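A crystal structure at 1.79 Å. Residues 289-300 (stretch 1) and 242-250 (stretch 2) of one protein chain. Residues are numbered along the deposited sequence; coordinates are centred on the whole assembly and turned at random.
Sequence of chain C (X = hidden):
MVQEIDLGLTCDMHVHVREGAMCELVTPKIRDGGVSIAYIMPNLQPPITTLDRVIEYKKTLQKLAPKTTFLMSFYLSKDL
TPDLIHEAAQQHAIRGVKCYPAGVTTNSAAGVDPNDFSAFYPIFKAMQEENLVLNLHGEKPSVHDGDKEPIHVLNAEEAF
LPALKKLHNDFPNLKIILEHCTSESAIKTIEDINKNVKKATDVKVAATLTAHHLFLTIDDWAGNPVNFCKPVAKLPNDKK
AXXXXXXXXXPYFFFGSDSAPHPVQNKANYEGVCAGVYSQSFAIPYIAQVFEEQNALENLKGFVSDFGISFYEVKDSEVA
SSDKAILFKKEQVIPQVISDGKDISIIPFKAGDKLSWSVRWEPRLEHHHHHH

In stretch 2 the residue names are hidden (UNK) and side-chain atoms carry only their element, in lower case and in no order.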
ATOM      1  N   GLN C 289      -0.752  23.819   9.013  1.00 22.92           N
ATOM      2  CA  GLN C 289      -1.165  22.859  10.031  1.00 20.80           C
ATOM      3  C   GLN C 289       0.042  22.179  10.658  1.00 26.43           C
ATOM      4  O   GLN C 289       0.131  22.043  11.887  1.00 24.51           O
ATOM      5  CB  GLN C 289      -2.113  21.828   9.417  1.00 23.91           C
ATOM      6  CG  GLN C 289      -2.948  21.062  10.439  1.00 24.74           C
ATOM      7  CD  GLN C 289      -3.797  21.989  11.280  1.00 33.68           C
ATOM      8  OE1 GLN C 289      -4.477  22.877  10.753  1.00 30.11           O
ATOM      9  NE2 GLN C 289      -3.766  21.793  12.597  1.00 40.66           N
ATOM     10  N   VAL C 290       0.994  21.759   9.826  1.00 19.36           N
ATOM     11  CA  VAL C 290       2.171  21.049  10.316  1.00 21.76           C
ATOM     12  C   VAL C 290       3.052  21.971  11.144  1.00 22.63           C
ATOM     13  O   VAL C 290       3.520  21.602  12.230  1.00 23.48           O
ATOM     14  CB  VAL C 290       2.949  20.447   9.135  1.00 19.17           C
ATOM     15  CG1 VAL C 290       4.227  19.765   9.630  1.00 17.73           C
ATOM     16  CG2 VAL C 290       2.048  19.490   8.375  1.00 17.84           C
ATOM     17  N   PHE C 291       3.306  23.181  10.641  1.00 20.99           N
ATOM     18  CA  PHE C 291       4.204  24.081  11.353  1.00 23.87           C
ATOM     19  C   PHE C 291       3.600  24.541  12.677  1.00 23.20           C
ATOM     20  O   PHE C 291       4.328  24.729  13.655  1.00 25.69           O
ATOM     21  CB  PHE C 291       4.554  25.272  10.464  1.00 23.80           C
ATOM     22  CG  PHE C 291       5.643  24.979   9.455  1.00 24.88           C
ATOM     23  CD1 PHE C 291       5.406  24.133   8.379  1.00 25.74           C
ATOM     24  CD2 PHE C 291       6.898  25.552   9.585  1.00 21.70           C
ATOM     25  CE1 PHE C 291       6.401  23.872   7.446  1.00 21.42           C
ATOM     26  CE2 PHE C 291       7.904  25.292   8.661  1.00 25.03           C
ATOM     27  CZ  PHE C 291       7.648  24.446   7.584  1.00 20.13           C
ATOM     28  N   GLU C 292       2.280  24.685  12.735  1.00 20.93           N
ATOM     29  CA  GLU C 292       1.627  24.999  14.003  1.00 29.98           C
ATOM     30  C   GLU C 292       1.786  23.855  14.994  1.00 30.50           C
ATOM     31  O   GLU C 292       2.214  24.057  16.138  1.00 30.49           O
ATOM     32  CB  GLU C 292       0.150  25.300  13.769  1.00 27.64           C
ATOM     33  CG  GLU C 292      -0.656  25.347  15.060  1.00 37.24           C
ATOM     34  CD  GLU C 292      -1.801  26.321  14.994  1.00 40.88           C
ATOM     35  OE1 GLU C 292      -2.697  26.125  14.145  1.00 45.99           O
ATOM     36  OE2 GLU C 292      -1.803  27.287  15.788  1.00 51.71           O
ATOM     37  N   GLU C 293       1.454  22.634  14.564  1.00 28.06           N
ATOM     38  CA  GLU C 293       1.577  21.482  15.446  1.00 27.76           C
ATOM     39  C   GLU C 293       3.018  21.272  15.898  1.00 29.00           C
ATOM     40  O   GLU C 293       3.256  20.769  17.005  1.00 29.89           O
ATOM     41  CB  GLU C 293       1.019  20.237  14.743  1.00 29.71           C
ATOM     42  CG  GLU C 293      -0.492  20.329  14.457  1.00 25.91           C
ATOM     43  CD  GLU C 293      -1.036  19.155  13.654  1.00 33.57           C
ATOM     44  OE1 GLU C 293      -0.235  18.282  13.261  1.00 31.70           O
ATOM     45  OE2 GLU C 293      -2.266  19.117  13.398  1.00 28.75           O
ATOM     46  N   GLN C 294       3.992  21.682  15.089  1.00 22.80           N
ATOM     47  CA  GLN C 294       5.393  21.543  15.455  1.00 26.79           C
ATOM     48  C   GLN C 294       5.934  22.744  16.217  1.00 28.41           C
ATOM     49  O   GLN C 294       7.120  22.747  16.570  1.00 27.43           O
ATOM     50  CB  GLN C 294       6.259  21.314  14.211  1.00 27.89           C
ATOM     51  CG  GLN C 294       5.942  20.020  13.478  1.00 23.62           C
ATOM     52  CD  GLN C 294       5.949  18.820  14.396  1.00 27.01           C
ATOM     53  OE1 GLN C 294       6.957  18.526  15.041  1.00 28.71           O
ATOM     54  NE2 GLN C 294       4.827  18.116  14.459  1.00 30.93           N
ATOM     55  N   ASN C 295       5.107  23.755  16.468  1.00 27.07           N
ATOM     56  CA  ASN C 295       5.545  24.958  17.174  1.00 31.43           C
ATOM     57  C   ASN C 295       6.715  25.609  16.455  1.00 30.84           C
ATOM     58  O   ASN C 295       7.717  26.001  17.055  1.00 28.31           O
ATOM     59  CB  ASN C 295       5.888  24.642  18.624  1.00 30.68           C
ATOM     60  CG  ASN C 295       4.719  24.109  19.352  1.00 35.61           C
ATOM     61  OD1 ASN C 295       4.824  23.177  20.151  1.00 40.47           O
ATOM     62  ND2 ASN C 295       3.551  24.670  19.063  1.00 29.69           N
ATOM     63  N   ALA C 296       6.570  25.726  15.140  1.00 30.88           N
ATOM     64  CA  ALA C 296       7.643  26.267  14.323  1.00 29.32           C
ATOM     65  C   ALA C 296       7.113  27.236  13.271  1.00 29.16           C
ATOM     66  O   ALA C 296       7.706  27.368  12.195  1.00 27.28           O
ATOM     67  CB  ALA C 296       8.433  25.139  13.658  1.00 26.87           C
ATOM     68  N   LEU C 297       6.017  27.935  13.569  1.00 26.93           N
ATOM     69  CA  LEU C 297       5.429  28.838  12.585  1.00 31.21           C
ATOM     70  C   LEU C 297       6.394  29.936  12.147  1.00 28.98           C
ATOM     71  O   LEU C 297       6.258  30.459  11.036  1.00 30.42           O
ATOM     72  CB  LEU C 297       4.147  29.456  13.140  1.00 35.25           C
ATOM     73  CG  LEU C 297       2.921  28.542  13.164  1.00 37.95           C
ATOM     74  CD1 LEU C 297       1.811  29.154  14.016  1.00 36.41           C
ATOM     75  CD2 LEU C 297       2.424  28.268  11.749  1.00 32.13           C
ATOM     76  N   GLU C 298       7.381  30.278  12.977  1.00 32.81           N
ATOM     77  CA  GLU C 298       8.379  31.260  12.570  1.00 32.87           C
ATOM     78  C   GLU C 298       9.216  30.778  11.391  1.00 30.24           C
ATOM     79  O   GLU C 298       9.833  31.602  10.711  1.00 28.01           O
ATOM     80  CB  GLU C 298       9.289  31.614  13.751  1.00 31.32           C
ATOM     81  CG  GLU C 298      10.447  30.645  13.983  1.00 36.89           C
ATOM     82  CD  GLU C 298      10.109  29.554  14.991  1.00 39.63           C
ATOM     83  OE1 GLU C 298       8.903  29.287  15.209  1.00 41.89           O
ATOM     84  OE2 GLU C 298      11.050  28.961  15.566  1.00 42.92           O
ATOM     85  N   ASN C 299       9.260  29.467  11.136  1.00 28.07           N
ATOM     86  CA  ASN C 299      10.030  28.928  10.020  1.00 26.75           C
ATOM     87  C   ASN C 299       9.186  28.708   8.771  1.00 23.65           C
ATOM     88  O   ASN C 299       9.717  28.246   7.754  1.00 24.06           O
ATOM     89  CB  ASN C 299      10.718  27.616  10.434  1.00 24.19           C
ATOM     90  CG  ASN C 299      12.000  27.857  11.223  1.00 29.65           C
ATOM     91  OD1 ASN C 299      12.440  29.000  11.365  1.00 30.89           O
ATOM     92  ND2 ASN C 299      12.601  26.783  11.744  1.00 24.48           N
ATOM     93  N   LEU C 300       7.899  29.061   8.815  1.00 20.03           N
ATOM     94  CA  LEU C 300       7.009  28.773   7.699  1.00 20.70           C
ATOM     95  C   LEU C 300       7.379  29.588   6.471  1.00 25.74           C
ATOM     96  O   LEU C 300       7.426  29.050   5.358  1.00 21.13           O
ATOM     97  CB  LEU C 300       5.560  29.042   8.092  1.00 21.42           C
ATOM     98  CG  LEU C 300       4.534  28.750   7.001  1.00 23.98           C
ATOM     99  CD1 LEU C 300       4.548  27.252   6.665  1.00 17.63           C
ATOM    100  CD2 LEU C 300       3.132  29.196   7.396  1.00 24.50           C
ATOM    101  N   UNK C 242      10.937  13.591   7.814  1.00 16.96           N
ATOM    102  CA  UNK C 242      10.469  14.603   6.868  1.00 16.80           C
ATOM    103  C   UNK C 242       9.932  15.833   7.587  1.00 19.01           C
ATOM    104  O   UNK C 242      10.190  16.963   7.166  1.00 20.03           O
ATOM    105  c   UNK C 242       8.504  12.300   4.391  1.00 11.93           C
ATOM    106  c   UNK C 242       9.721  12.781   5.158  1.00 14.12           C
ATOM    107  c   UNK C 242       9.377  14.036   5.958  1.00 15.29           C
ATOM    108  c   UNK C 242      10.855  13.052   4.184  1.00 13.93           C
ATOM    109  N   UNK C 243       9.128  15.631   8.634  1.00 20.07           N
ATOM    110  CA  UNK C 243       8.560  16.773   9.342  1.00 19.78           C
ATOM    111  C   UNK C 243       9.669  17.586   9.999  1.00 18.19           C
ATOM    112  O   UNK C 243       9.656  18.823   9.949  1.00 23.22           O
ATOM    113  c   UNK C 243       7.494  16.304  10.352  1.00 19.36           C
ATOM    114  c   UNK C 243       7.140  17.424  11.310  1.00 17.89           C
ATOM    115  c   UNK C 243       6.230  15.843   9.608  1.00 19.06           C
ATOM    116  N   UNK C 244      10.679  16.911  10.569  1.00 21.47           N
ATOM    117  CA  UNK C 244      11.788  17.632  11.195  1.00 24.51           C
ATOM    118  C   UNK C 244      12.589  18.416  10.163  1.00 25.74           C
ATOM    119  O   UNK C 244      13.041  19.536  10.436  1.00 23.55           O
ATOM    120  c   UNK C 244      12.255  16.392  13.401  1.00 32.60           C
ATOM    121  c   UNK C 244      13.803  16.911  15.341  1.00 41.25           C
ATOM    122  c   UNK C 244      12.702  16.668  11.961  1.00 25.06           C
ATOM    123  n   UNK C 244      12.811  17.010  16.456  1.00 48.88           N
ATOM    124  c   UNK C 244      13.408  15.885  14.278  1.00 39.36           C
ATOM    125  N   UNK C 245      12.788  17.838   8.974  1.00 21.34           N
ATOM    126  CA  UNK C 245      13.461  18.573   7.907  1.00 19.94           C
ATOM    127  C   UNK C 245      12.640  19.780   7.476  1.00 19.82           C
ATOM    128  O   UNK C 245      13.189  20.871   7.267  1.00 22.13           O
ATOM    129  c   UNK C 245      13.733  17.647   6.714  1.00 19.10           C
ATOM    130  N   UNK C 246      11.318  19.619   7.362  1.00 17.52           N
ATOM    131  CA  UNK C 246      10.491  20.692   6.816  1.00 17.80           C
ATOM    132  C   UNK C 246      10.487  21.915   7.723  1.00 23.21           C
ATOM    133  O   UNK C 246      10.414  23.055   7.242  1.00 19.58           O
ATOM    134  c   UNK C 246       9.063  20.208   6.597  1.00 17.89           C
ATOM    135  N   UNK C 247      10.536  21.703   9.037  1.00 21.20           N
ATOM    136  CA  UNK C 247      10.543  22.815   9.980  1.00 21.09           C
ATOM    137  C   UNK C 247      11.955  23.169  10.433  1.00 22.21           C
ATOM    138  O   UNK C 247      12.122  23.940  11.381  1.00 28.12           O
ATOM    139  c   UNK C 247       8.197  22.310  10.719  1.00 20.32           C
ATOM    140  c   UNK C 247      10.136  21.306  11.946  1.00 24.06           C
ATOM    141  c   UNK C 247       9.632  22.519  11.184  1.00 22.71           C
ATOM    142  N   UNK C 248      12.981  22.647   9.756  1.00 21.81           N
ATOM    143  CA  UNK C 248      14.353  22.799  10.222  1.00 24.67           C
ATOM    144  C   UNK C 248      14.884  24.218  10.054  1.00 26.88           C
ATOM    145  O   UNK C 248      15.870  24.574  10.710  1.00 27.16           O
ATOM    146  c   UNK C 248      15.275  21.819   9.487  1.00 21.62           C
ATOM    147  o   UNK C 248      15.480  22.200   8.132  1.00 22.58           O
ATOM    148  N   UNK C 249      14.260  25.031   9.201  1.00 27.00           N
ATOM    149  CA  UNK C 249      14.848  26.299   8.815  1.00 24.34           C
ATOM    150  C   UNK C 249      16.074  26.184   7.942  1.00 29.07           C
ATOM    151  O   UNK C 249      16.774  27.183   7.744  1.00 25.93           O
ATOM    152  N   UNK C 250      16.371  24.983   7.418  1.00 23.75           N
ATOM    153  CA  UNK C 250      17.519  24.795   6.546  1.00 22.48           C
ATOM    154  C   UNK C 250      17.152  25.194   5.117  1.00 26.20           C
ATOM    155  O   UNK C 250      16.068  24.855   4.640  1.00 24.06           O
ATOM    156  c   UNK C 250      17.975  23.338   6.570  1.00 28.19           C
ATOM    157  c   UNK C 250      20.004  24.742   9.127  1.00 41.49           C
ATOM    158  n   UNK C 250      20.923  25.926   9.110  1.00 45.90           N
ATOM    159  c   UNK C 250      18.906  22.971   7.722  1.00 31.10           C
ATOM    160  c   UNK C 250      20.077  23.940   7.840  1.00 35.95           C
TER

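Position 242 lies in the last turns of a helix and carries four carbons, forked at the second, with no nitrogen or oxygen. It touches nothing on stretch 1. The branching defines Leu 242, and a purely apolar side chain suits its buried site.

At position 243 one carbon bears two more, three in all. CA-to-CB points toward stretch 1, and one methyl lies against Val 290 and Gln 294. A CB carrying two carbons and nothing further is Val 243. Its CG1 is 4.1 Å from CG1 of Val 290 and 3.6 Å from CG of Gln 294, so a compact apolar group meets a valine methyl and the aliphatic part of a glutamine.

Position 244 has four carbons in a row ending in nitrogen. Its CA-to-CB bond points away from stretch 1 and the residue is exposed, as befits the charged end of Lys 244.

Position 245 has a single carbon, out of reach of stretch 1: Ala 245, small and buried.

Position 246 also has one carbon, its CA-to-CB bond directed sideways. Its closest approach to stretch 1 is through the backbone, with its O 3.1 Å from CZ of Phe 291. This is Ala 246, whose single methyl suits a buried site.

Position 247, the first to leave helical phi/psi, again has one carbon carrying two. These atoms meet Phe 291, Gln 294 and Ala 296, and a CB carrying two carbons and nothing further identifies Val 247. Its CG1 sits over one face of the Phe 291 ring, 3.6 Å from CE2 of Phe 291, in a CH-pi contact, while its CB lies 3.8 Å from CB of Ala 296. The branched side chain offers CG1 to the ring face and its CB to the methyl of Ala 296.

Position 248 shows one carbon, then one oxygen; its CA-to-CB bond points away from stretch 1. This is Ser 248, whose OG donates to O of Ala 245 (2.8 Å) and accepts from N of position 250 (3.0 Å), tying the chain together just past the helix.

Position 249 has no side-chain atoms, and its N lies 3.5 Å from ND2 of Asn 299: Gly 249. Its phi of 70° favours glycine, and an ideal CB here would lie a tight 3.1 Å from ND2 of Asn 299.

Position 250 has four carbons in a row and a terminal nitrogen, its CA-to-CB bond pointing away from stretch 1, which it does not touch: Lys 250, whose long chain and charged amine suit an exposed site.

The contact joins apolar packing to one polar anchor. Val 243 and Val 247, one helical turn apart, pack against Val 290, Phe 291, Gln 294 and Ala 296. Beyond them, Asn 299 ND2 donates a hydrogen bond to Val 247 O (2.9 Å, 159°), fixing the backbone where it leaves the helix, and Gly 249 leaves room beside that amide.

Stretch 2 (242-250) LVKAAVSGK
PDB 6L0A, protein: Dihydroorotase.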